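Local coordinates for protein thiamine pyrophosphokinase (Saccharomyces cerevisiae, PDB 1IG0) that transfers a pyrophosphate group from ATP to thiamine, as the only yeast enzyme able to make thiamine diphosphate, and works as a homodimer, at residues B[5-10]-B[268-273]; B[226-231]-B[306-311]; B[248-253]-B[287-292]. All coordinates share one frame; numbering follows the deposited sequence.

Contact 1. Residues B[5-10]-B[268-273]. With VIB (3-(4-amino-2-methyl-pyrimidin-5-ylmethyl)-5-(2-hydroxy-ethyl)-4-methyl-thiazol-3-ium), chain C.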
loop_
_atom_site.group_PDB
_atom_site.type_symbol
_atom_site.label_atom_id
_atom_site.label_comp_id
_atom_site.label_asym_id
_atom_site.label_seq_id
_atom_site.Cartn_x
_atom_site.Cartn_y
_atom_site.Cartn_z
ATOM N N CYS B 5 15.294 -11.176 -19.502
ATOM C CA CYS B 5 13.867 -10.917 -19.415
ATOM C C CYS B 5 13.299 -11.196 -20.793
ATOM O O CYS B 5 13.740 -10.610 -21.782
ATOM C CB CYS B 5 13.599 -9.458 -19.033
ATOM S SG CYS B 5 11.838 -9.017 -19.033
ATOM N N ILE B 6 12.334 -12.102 -20.863
ATOM C CA ILE B 6 11.730 -12.445 -22.141
ATOM C C ILE B 6 10.229 -12.235 -22.100
ATOM O O ILE B 6 9.598 -12.402 -21.057
ATOM C CB ILE B 6 12.006 -13.914 -22.521
ATOM C CG1 ILE B 6 11.315 -14.850 -21.527
ATOM C CG2 ILE B 6 13.506 -14.170 -22.539
ATOM C CD1 ILE B 6 11.384 -16.313 -21.918
ATOM N N GLU B 7 9.661 -11.860 -23.240
ATOM C CA GLU B 7 8.228 -11.641 -23.335
ATOM C C GLU B 7 7.614 -12.868 -23.991
ATOM O O GLU B 7 7.852 -13.142 -25.167
ATOM C CB GLU B 7 7.932 -10.393 -24.167
ATOM C CG GLU B 7 6.478 -9.964 -24.118
ATOM C CD GLU B 7 6.230 -8.668 -24.857
ATOM O OE1 GLU B 7 6.948 -7.683 -24.586
ATOM O OE2 GLU B 7 5.313 -8.633 -25.702
ATOM N N ASN B 8 6.835 -13.609 -23.214
ATOM C CA ASN B 8 6.187 -14.822 -23.694
ATOM C C ASN B 8 4.894 -14.559 -24.431
ATOM O O ASN B 8 4.306 -13.482 -24.319
ATOM C CB ASN B 8 5.838 -15.748 -22.523
ATOM C CG ASN B 8 7.025 -16.501 -21.991
ATOM O OD1 ASN B 8 7.709 -17.201 -22.733
ATOM N ND2 ASN B 8 7.272 -16.378 -20.691
ATOM N N PRO B 9 4.442 -15.546 -25.221
ATOM C CA PRO B 9 3.181 -15.371 -25.939
ATOM C C PRO B 9 2.146 -15.467 -24.813
ATOM O O PRO B 9 2.512 -15.749 -23.671
ATOM C CB PRO B 9 3.152 -16.566 -26.890
ATOM C CG PRO B 9 3.987 -17.600 -26.182
ATOM C CD PRO B 9 5.128 -16.780 -25.642
ATOM N N GLU B 10 0.871 -15.264 -25.112
ATOM C CA GLU B 10 -0.143 -15.288 -24.062
ATOM C C GLU B 10 -0.314 -16.592 -23.278
ATOM O O GLU B 10 -0.757 -16.568 -22.127
ATOM C CB GLU B 10 -1.488 -14.852 -24.639
ATOM C CG GLU B 10 -2.281 -13.958 -23.705
ATOM C CD GLU B 10 -1.448 -12.813 -23.150
ATOM O OE1 GLU B 10 -0.793 -12.098 -23.938
ATOM O OE2 GLU B 10 -1.452 -12.625 -21.918
ATOM N N LEU B 268 5.186 -16.484 -16.618
ATOM C CA LEU B 268 4.752 -15.095 -16.505
ATOM C C LEU B 268 4.918 -14.457 -17.882
ATOM O O LEU B 268 5.860 -14.784 -18.606
ATOM C CB LEU B 268 5.607 -14.341 -15.479
ATOM C CG LEU B 268 5.491 -14.718 -13.998
ATOM C CD1 LEU B 268 6.525 -13.938 -13.194
ATOM C CD2 LEU B 268 4.085 -14.418 -13.494
ATOM N N LYS B 269 4.002 -13.562 -18.246
ATOM C CA LYS B 269 4.067 -12.889 -19.541
ATOM C C LYS B 269 5.491 -12.405 -19.773
ATOM O O LYS B 269 6.006 -12.459 -20.888
ATOM C CB LYS B 269 3.097 -11.707 -19.574
ATOM C CG LYS B 269 3.121 -10.915 -20.874
ATOM C CD LYS B 269 2.716 -11.749 -22.081
ATOM C CE LYS B 269 2.723 -10.898 -23.345
ATOM N NZ LYS B 269 2.374 -11.688 -24.558
ATOM N N TRP B 270 6.117 -11.935 -18.700
ATOM C CA TRP B 270 7.493 -11.469 -18.741
ATOM C C TRP B 270 8.284 -12.290 -17.727
ATOM O O TRP B 270 8.250 -12.011 -16.528
ATOM C CB TRP B 270 7.561 -9.981 -18.392
ATOM C CG TRP B 270 7.046 -9.095 -19.488
ATOM C CD1 TRP B 270 7.741 -8.637 -20.571
ATOM C CD2 TRP B 270 5.714 -8.584 -19.619
ATOM N NE1 TRP B 270 6.923 -7.873 -21.372
ATOM C CE2 TRP B 270 5.672 -7.828 -20.813
ATOM C CE3 TRP B 270 4.548 -8.700 -18.850
ATOM C CZ2 TRP B 270 4.510 -7.179 -21.249
ATOM C CZ3 TRP B 270 3.389 -8.054 -19.286
ATOM C CH2 TRP B 270 3.381 -7.308 -20.478
ATOM N N ASP B 271 8.967 -13.324 -18.214
ATOM C CA ASP B 271 9.772 -14.184 -17.352
ATOM C C ASP B 271 11.179 -13.625 -17.225
ATOM O O ASP B 271 11.726 -13.078 -18.183
ATOM C CB ASP B 271 9.847 -15.609 -17.908
ATOM C CG ASP B 271 8.649 -16.455 -17.523
ATOM O OD1 ASP B 271 8.133 -16.280 -16.399
ATOM O OD2 ASP B 271 8.235 -17.309 -18.334
ATOM N N VAL B 272 11.765 -13.771 -16.042
ATOM C CA VAL B 272 13.107 -13.264 -15.795
ATOM C C VAL B 272 14.045 -14.322 -15.223
ATOM O O VAL B 272 13.605 -15.371 -14.754
ATOM C CB VAL B 272 13.070 -12.060 -14.828
ATOM C CG1 VAL B 272 12.274 -10.926 -15.446
ATOM C CG2 VAL B 272 12.450 -12.470 -13.507
ATOM N N LYS B 273 15.343 -14.036 -15.282
ATOM C CA LYS B 273 16.383 -14.930 -14.769
ATOM C C LYS B 273 17.532 -14.066 -14.255
ATOM O O LYS B 273 17.884 -13.074 -14.890
ATOM C CB LYS B 273 16.897 -15.855 -15.877
ATOM C CG LYS B 273 15.829 -16.743 -16.490
ATOM C CD LYS B 273 16.383 -17.669 -17.569
ATOM C CE LYS B 273 17.300 -18.737 -16.989
ATOM N NZ LYS B 273 17.294 -19.971 -17.828
HETATM C CM2 VIB C . 10.030 -7.992 -15.641
HETATM N N4A VIB C . 7.656 -5.331 -19.081
HETATM C CM4 VIB C . 2.687 -4.236 -18.730
HETATM O O1 VIB C . 2.564 -0.363 -16.023
HETATM C C7 VIB C . 1.732 -0.805 -17.100
HETATM C C6 VIB C . 2.616 -1.184 -18.317
HETATM C C2 VIB C . 5.686 -3.209 -17.013
HETATM S S1 VIB C . 5.208 -1.483 -17.012
HETATM C C5 VIB C . 3.746 -2.105 -17.867
HETATM C C4 VIB C . 3.793 -3.454 -18.035
HETATM N N3 VIB C . 4.862 -3.991 -17.560
HETATM C C7A VIB C . 5.149 -5.452 -17.621
HETATM C C4A VIB C . 7.618 -6.027 -17.857
HETATM N N3A VIB C . 8.794 -6.643 -17.374
HETATM C C2A VIB C . 8.778 -7.339 -16.155
HETATM N N1A VIB C . 7.581 -7.424 -15.421
HETATM C C6A VIB C . 6.406 -6.811 -15.899
HETATM C C5A VIB C . 6.415 -6.112 -17.119
#
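Lys269 and Asn8 grip each other twice where a two-stranded antiparallel ribbon, strand 4-7 against strand 270-272, brings the N-terminus of the chain to the thiamine pocket. The ammonium NZ of Lys269 lies 2.6 Å from Asn8 O, in the plane of that carbonyl, and Asn8 N returns a bond to Lys269 O over 2.7 Å. The bend at chi2 (62°) sets Lys269 CD beside Asn8 O, and the extended remainder carries NZ on to it; NZ also forms a salt bridge with Glu10 OE1 at 3.3 Å, reaching that oxygen from above the carboxylate plane; the other oxygen of Glu10 pairs with Arg289. The amide of Asn8 spreads its ND2 between two acceptors: a straight bond, lying in the amide plane, to Leu268 O, and a weak, bent one to Asp271 OD2. Asp271 OD1 also takes Leu268 N and is hydrogen-bonded to Thr265 OG1, and OD2 to Gly267 N, so the buried carboxylate is met at both oxygens. Farther along, toward Cys5, Ile6 N bonds to Asp271 O at 2.9 Å, while the return bond from Asp271 N is weak.

Cys5, Glu7, Trp270 and Val272 share the face turned to the ligand. Glu7 runs extended beside Trp270, and its OE1 receives the indole NE1 at 3.2 Å, 44° out of the carboxylate plane; Tyr123 OH of the second subunit bonds to the same oxygen. One face of the indole carries Lys269 CG, and the other lies against bound thiamine, whose bridging C7A stands 3.4 Å above the plane toward the rim. At the far end of the pyrimidine, the methyl carbon CM2 touches both Val272 CG1, at 3.7 Å, and Cys5 SG.

Contact 2. Residues B[226-231]-B[306-311]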
loop_
_atom_site.group_PDB
_atom_site.type_symbol
_atom_site.label_atom_id
_atom_site.label_comp_id
_atom_site.label_asym_id
_atom_site.label_seq_id
_atom_site.Cartn_x
_atom_site.Cartn_y
_atom_site.Cartn_z
ATOM N N LEU B 226 -5.274 -10.198 -3.972
ATOM C CA LEU B 226 -5.030 -11.261 -3.018
ATOM C C LEU B 226 -3.552 -10.962 -2.800
ATOM O O LEU B 226 -2.780 -10.900 -3.760
ATOM C CB LEU B 226 -5.202 -12.646 -3.647
ATOM C CG LEU B 226 -6.623 -13.197 -3.777
ATOM C CD1 LEU B 226 -6.573 -14.576 -4.419
ATOM C CD2 LEU B 226 -7.269 -13.277 -2.403
ATOM N N ILE B 227 -3.160 -10.735 -1.556
ATOM C CA ILE B 227 -1.775 -10.410 -1.263
ATOM C C ILE B 227 -1.243 -11.425 -0.274
ATOM O O ILE B 227 -1.817 -11.616 0.798
ATOM C CB ILE B 227 -1.669 -8.990 -0.670
ATOM C CG1 ILE B 227 -2.362 -7.992 -1.604
ATOM C CG2 ILE B 227 -0.207 -8.607 -0.474
ATOM C CD1 ILE B 227 -2.526 -6.600 -1.015
ATOM N N PHE B 228 -0.151 -12.082 -0.643
ATOM C CA PHE B 228 0.436 -13.100 0.214
ATOM C C PHE B 228 1.936 -13.241 -0.002
ATOM O O PHE B 228 2.501 -12.638 -0.913
ATOM C CB PHE B 228 -0.266 -14.434 -0.037
ATOM C CG PHE B 228 -0.252 -14.862 -1.475
ATOM C CD1 PHE B 228 0.682 -15.786 -1.930
ATOM C CD2 PHE B 228 -1.164 -14.328 -2.380
ATOM C CE1 PHE B 228 0.706 -16.174 -3.270
ATOM C CE2 PHE B 228 -1.146 -14.708 -3.720
ATOM C CZ PHE B 228 -0.209 -15.633 -4.165
ATOM N N LEU B 229 2.577 -14.046 0.837
ATOM C CA LEU B 229 4.016 -14.234 0.737
ATOM C C LEU B 229 4.418 -15.469 -0.053
ATOM O O LEU B 229 3.796 -16.527 0.055
ATOM C CB LEU B 229 4.633 -14.289 2.138
ATOM C CG LEU B 229 6.162 -14.308 2.226
ATOM C CD1 LEU B 229 6.609 -13.630 3.509
ATOM C CD2 LEU B 229 6.671 -15.738 2.157
ATOM N N ILE B 230 5.466 -15.305 -0.854
ATOM C CA ILE B 230 6.018 -16.377 -1.669
ATOM C C ILE B 230 7.364 -16.772 -1.065
ATOM O O ILE B 230 8.288 -15.961 -1.002
ATOM C CB ILE B 230 6.230 -15.905 -3.129
ATOM C CG1 ILE B 230 4.875 -15.756 -3.827
ATOM C CG2 ILE B 230 7.136 -16.876 -3.873
ATOM C CD1 ILE B 230 4.086 -17.046 -3.920
ATOM N N LYS B 231 7.467 -18.015 -0.604
ATOM C CA LYS B 231 8.708 -18.497 -0.008
ATOM C C LYS B 231 9.824 -18.579 -1.047
ATOM O O LYS B 231 9.589 -18.857 -2.223
ATOM C CB LYS B 231 8.494 -19.871 0.632
ATOM C CG LYS B 231 7.577 -19.877 1.857
ATOM C CD LYS B 231 8.339 -19.729 3.173
ATOM C CE LYS B 231 8.522 -18.279 3.617
ATOM N NZ LYS B 231 9.310 -18.177 4.892
ATOM N N LEU B 306 3.643 -11.296 -3.175
ATOM C CA LEU B 306 3.011 -11.410 -4.478
ATOM C C LEU B 306 1.582 -10.912 -4.369
ATOM O O LEU B 306 0.882 -11.206 -3.398
ATOM C CB LEU B 306 3.004 -12.867 -4.945
ATOM C CG LEU B 306 2.419 -13.144 -6.329
ATOM C CD1 LEU B 306 3.377 -12.649 -7.397
ATOM C CD2 LEU B 306 2.182 -14.630 -6.490
ATOM N N ASN B 307 1.159 -10.131 -5.351
ATOM C CA ASN B 307 -0.206 -9.646 -5.362
ATOM C C ASN B 307 -0.810 -10.209 -6.635
ATOM O O ASN B 307 -0.193 -10.166 -7.702
ATOM C CB ASN B 307 -0.253 -8.112 -5.364
ATOM C CG ASN B 307 -0.090 -7.517 -6.749
ATOM O OD1 ASN B 307 -1.073 -7.235 -7.437
ATOM N ND2 ASN B 307 1.154 -7.328 -7.167
ATOM N N VAL B 308 -1.999 -10.783 -6.512
ATOM C CA VAL B 308 -2.679 -11.353 -7.659
ATOM C C VAL B 308 -4.009 -10.644 -7.804
ATOM O O VAL B 308 -4.877 -10.743 -6.934
ATOM C CB VAL B 308 -2.922 -12.867 -7.481
ATOM C CG1 VAL B 308 -3.716 -13.410 -8.663
ATOM C CG2 VAL B 308 -1.589 -13.594 -7.360
ATOM N N GLU B 309 -4.159 -9.909 -8.898
ATOM C CA GLU B 309 -5.388 -9.182 -9.144
ATOM C C GLU B 309 -6.541 -10.160 -9.276
ATOM O O GLU B 309 -6.436 -11.169 -9.974
ATOM C CB GLU B 309 -5.263 -8.342 -10.416
ATOM C CG GLU B 309 -6.564 -7.707 -10.870
ATOM C CD GLU B 309 -6.372 -6.772 -12.042
ATOM O OE1 GLU B 309 -5.606 -7.128 -12.963
ATOM O OE2 GLU B 309 -6.993 -5.689 -12.046
ATOM N N ILE B 310 -7.635 -9.863 -8.588
ATOM C CA ILE B 310 -8.812 -10.712 -8.634
ATOM C C ILE B 310 -10.034 -9.921 -9.062
ATOM O O ILE B 310 -10.104 -8.704 -8.881
ATOM C CB ILE B 310 -9.117 -11.344 -7.258
ATOM C CG1 ILE B 310 -9.233 -10.246 -6.199
ATOM C CG2 ILE B 310 -8.038 -12.346 -6.895
ATOM C CD1 ILE B 310 -9.650 -10.744 -4.830
ATOM N N PHE B 311 -10.990 -10.628 -9.646
ATOM C CA PHE B 311 -12.243 -10.035 -10.080
ATOM C C PHE B 311 -13.240 -10.571 -9.062
ATOM O O PHE B 311 -13.907 -11.582 -9.282
ATOM C CB PHE B 311 -12.560 -10.501 -11.501
ATOM C CG PHE B 311 -11.492 -10.140 -12.501
ATOM C CD1 PHE B 311 -11.133 -11.027 -13.506
ATOM C CD2 PHE B 311 -10.832 -8.916 -12.424
ATOM C CE1 PHE B 311 -10.129 -10.704 -14.419
ATOM C CE2 PHE B 311 -9.827 -8.582 -13.332
ATOM C CZ PHE B 311 -9.475 -9.479 -14.330
#
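Phe228 and Leu306 lie side by side, pointing the same way from neighbouring antiparallel strands, 225-230 and 304-310, in the large mixed sheet of the chain. Phe228 CG sits between the backbone N and the carbonyl carbon (chi1 55°), and the ring leans toward the partner strand, its CZ reaching Leu306 CD2 at 3.5 Å. One ring face, toward its rim, lies over Leu306 O, whereas Val308 CG2 meets the edge at CE2, 3.8 Å away. With CG anti to its backbone N (chi1 -178°), Leu306 carries its branch alongside the Phe228 ring; its CB packs against Ile230 CG1 at 3.6 Å. Farther along, Leu226 and Ile310 cross at about a right angle, with CG of the leucine 3.5 Å from CG2 of the isoleucine. An alanine in place of Phe228 would probably open a gap beside Leu306 CD2 and Val308 CG2, leaving both methyls without the ring they pack on.

The backbones are joined by two reciprocal pairs of hydrogen bonds, Leu226 with Val308 and Phe228 with Leu306; the bond from Leu306 N to Phe228 O is 2.9 Å long and almost perfectly straight. Ile227 and Asn307 lie on the opposite face, toward Phe196 and Asp197 of the second subunit. Because the polar bonding across the strands is all backbone, the side chains add mainly apolar packing, whose fit would depend on shape.

Contact 3. Residues B[248-253]-B[287-292]. With VIB (3-(4-amino-2-methyl-pyrimidin-5-ylmethyl)-5-(2-hydroxy-ethyl)-4-methyl-thiazol-3-ium), chain C.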
loop_
_atom_site.group_PDB
_atom_site.type_symbol
_atom_site.label_atom_id
_atom_site.label_comp_id
_atom_site.label_asym_id
_atom_site.label_seq_id
_atom_site.Cartn_x
_atom_site.Cartn_y
_atom_site.Cartn_z
ATOM N N ILE B 248 -8.938 -14.141 -12.456
ATOM C CA ILE B 248 -7.606 -13.572 -12.266
ATOM C C ILE B 248 -7.167 -12.567 -13.322
ATOM O O ILE B 248 -7.389 -12.761 -14.517
ATOM C CB ILE B 248 -6.542 -14.692 -12.176
ATOM C CG1 ILE B 248 -6.938 -15.694 -11.088
ATOM C CG2 ILE B 248 -5.170 -14.098 -11.866
ATOM C CD1 ILE B 248 -7.134 -15.073 -9.709
ATOM N N GLY B 249 -6.540 -11.491 -12.857
ATOM C CA GLY B 249 -6.047 -10.461 -13.751
ATOM C C GLY B 249 -4.530 -10.484 -13.784
ATOM O O GLY B 249 -3.922 -11.522 -14.046
ATOM N N ASN B 250 -3.915 -9.340 -13.513
ATOM C CA ASN B 250 -2.461 -9.245 -13.508
ATOM C C ASN B 250 -1.895 -9.658 -12.153
ATOM O O ASN B 250 -2.636 -10.045 -11.249
ATOM C CB ASN B 250 -2.029 -7.816 -13.830
ATOM C CG ASN B 250 -2.510 -7.357 -15.191
ATOM O OD1 ASN B 250 -2.247 -8.002 -16.204
ATOM N ND2 ASN B 250 -3.214 -6.233 -15.224
ATOM N N CYS B 251 -0.576 -9.571 -12.019
ATOM C CA CYS B 251 0.093 -9.925 -10.774
ATOM C C CYS B 251 1.397 -9.158 -10.678
ATOM O O CYS B 251 1.874 -8.605 -11.670
ATOM C CB CYS B 251 0.377 -11.430 -10.718
ATOM S SG CYS B 251 1.575 -12.044 -11.930
ATOM N N GLY B 252 1.975 -9.126 -9.484
ATOM C CA GLY B 252 3.222 -8.414 -9.299
ATOM C C GLY B 252 4.125 -9.061 -8.272
ATOM O O GLY B 252 3.658 -9.613 -7.276
ATOM N N LEU B 253 5.427 -9.008 -8.530
ATOM C CA LEU B 253 6.421 -9.563 -7.619
ATOM C C LEU B 253 6.949 -8.362 -6.844
ATOM O O LEU B 253 7.678 -7.535 -7.389
ATOM C CB LEU B 253 7.543 -10.247 -8.408
ATOM C CG LEU B 253 7.196 -11.610 -9.028
ATOM C CD1 LEU B 253 6.024 -11.481 -9.993
ATOM C CD2 LEU B 253 8.417 -12.162 -9.745
ATOM N N SER B 287 2.434 -5.139 -13.078
ATOM C CA SER B 287 1.599 -5.333 -14.256
ATOM C C SER B 287 2.016 -6.559 -15.063
ATOM O O SER B 287 1.938 -6.563 -16.293
ATOM C CB SER B 287 1.636 -4.094 -15.155
ATOM O OG SER B 287 0.969 -3.004 -14.543
ATOM N N ASN B 288 2.476 -7.596 -14.374
ATOM C CA ASN B 288 2.857 -8.824 -15.055
ATOM C C ASN B 288 1.563 -9.632 -15.083
ATOM O O ASN B 288 0.521 -9.148 -14.635
ATOM C CB ASN B 288 3.926 -9.580 -14.262
ATOM C CG ASN B 288 4.828 -10.426 -15.151
ATOM O OD1 ASN B 288 4.378 -11.031 -16.127
ATOM N ND2 ASN B 288 6.108 -10.483 -14.804
ATOM N N ARG B 289 1.611 -10.849 -15.607
ATOM C CA ARG B 289 0.415 -11.680 -15.655
ATOM C C ARG B 289 0.798 -13.128 -15.929
ATOM O O ARG B 289 1.841 -13.401 -16.521
ATOM C CB ARG B 289 -0.540 -11.180 -16.749
ATOM C CG ARG B 289 -0.145 -11.602 -18.156
ATOM C CD ARG B 289 -1.034 -10.977 -19.212
ATOM N NE ARG B 289 -0.764 -9.554 -19.369
ATOM C CZ ARG B 289 -0.517 -8.966 -20.533
ATOM N NH1 ARG B 289 -0.503 -9.679 -21.652
ATOM N NH2 ARG B 289 -0.288 -7.661 -20.577
ATOM N N PHE B 290 -0.045 -14.053 -15.487
ATOM C CA PHE B 290 0.202 -15.474 -15.697
ATOM C C PHE B 290 -0.052 -15.847 -17.158
ATOM O O PHE B 290 -1.028 -15.398 -17.760
ATOM C CB PHE B 290 -0.732 -16.313 -14.817
ATOM C CG PHE B 290 -0.537 -16.114 -13.340
ATOM C CD1 PHE B 290 -1.640 -16.056 -12.493
ATOM C CD2 PHE B 290 0.738 -16.019 -12.787
ATOM C CE1 PHE B 290 -1.480 -15.907 -11.120
ATOM C CE2 PHE B 290 0.908 -15.871 -11.411
ATOM C CZ PHE B 290 -0.204 -15.815 -10.577
ATOM N N VAL B 291 0.828 -16.664 -17.728
ATOM C CA VAL B 291 0.657 -17.122 -19.102
ATOM C C VAL B 291 0.734 -18.642 -19.120
ATOM O O VAL B 291 0.394 -19.282 -20.113
ATOM C CB VAL B 291 1.726 -16.541 -20.055
ATOM C CG1 VAL B 291 1.549 -15.038 -20.160
ATOM C CG2 VAL B 291 3.125 -16.894 -19.567
ATOM N N GLY B 292 1.189 -19.214 -18.009
ATOM C CA GLY B 292 1.268 -20.658 -17.911
ATOM C C GLY B 292 -0.149 -21.198 -17.916
ATOM O O GLY B 292 -1.010 -20.685 -17.201
HETATM C CM2 VIB C . 10.030 -7.992 -15.641
HETATM N N4A VIB C . 7.656 -5.331 -19.081
HETATM C CM4 VIB C . 2.687 -4.236 -18.730
HETATM O O1 VIB C . 2.564 -0.363 -16.023
HETATM C C7 VIB C . 1.732 -0.805 -17.100
HETATM C C6 VIB C . 2.616 -1.184 -18.317
HETATM C C2 VIB C . 5.686 -3.209 -17.013
HETATM S S1 VIB C . 5.208 -1.483 -17.012
HETATM C C5 VIB C . 3.746 -2.105 -17.867
HETATM C C4 VIB C . 3.793 -3.454 -18.035
HETATM N N3 VIB C . 4.862 -3.991 -17.560
HETATM C C7A VIB C . 5.149 -5.452 -17.621
HETATM C C4A VIB C . 7.618 -6.027 -17.857
HETATM N N3A VIB C . 8.794 -6.643 -17.374
HETATM C C2A VIB C . 8.778 -7.339 -16.155
HETATM N N1A VIB C . 7.581 -7.424 -15.421
HETATM C C6A VIB C . 6.406 -6.811 -15.899
HETATM C C5A VIB C . 6.415 -6.112 -17.119
HETATM O O HOH W 1 -1.667 -12.947 -13.307
HETATM O O HOH W 2 -0.232 -7.291 -17.674
#
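The ring of Phe290 has water 1 over one face, 3.2 Å above the plane and toward the rim, while Cys251 SG and Ile248 CG2 approach it obliquely from segment 248-253. Cys251 SG is 4.4 Å from the centroid of the Phe290 ring, a cysteine sulfur-aromatic contact. Water 1 donates to Gly249 O and accepts from Phe290 N, bridging the backbones where they do not bond directly. The second flat group, the guanidinium of Arg289, holds water 2 in plane at its edge: NE donates to this water over 2.9 Å, and the water donates in turn to Asn250 OD1 and Ser287 O. Arg289 NH1 pairs with Glu10.

Direct backbone bonding is limited to Cys251 and Asn288, each N giving a 2.9 Å bond to the other's O. Asn288 OD1 takes Arg289 N on a lone pair, and its ND2, bonded to Ser285 and Trp270 O, lies 3.5 Å from thiamine N1A. Ser287 OG receives a weak bond from the thiamine hydroxyl O1. The short strand 288-289 thus forms one edge of the large mixed sheet, beside strand 248-254, which follows directly on helix 241-247 and has strand 304-310 along its other side.

How the contacts relate
Contacts 2 and 3 belong to one sheet: strand 304-310 of contact 2 adjoins strand 248-254 of contact 3, with Glu309 bonded through its backbone to Gly249 and Asn250. Contact 1 is a separate two-stranded ribbon, partly exposed and far from the chain centre, yet it touches contact 3 through Lys269 N to Arg289 O and the Glu10-Arg289 salt bridge. The chemistry changes with depth. Contact 2, deepest, is regular strand pairing with apolar side chains; contact 3, at the sheet's edge, is buried but adds water bridges to two direct backbone bonds; contact 1 adds charged and amide side-chain bonds to its strand pairing. Contacts 1 and 3 both touch thiamine, and all three reach the second subunit.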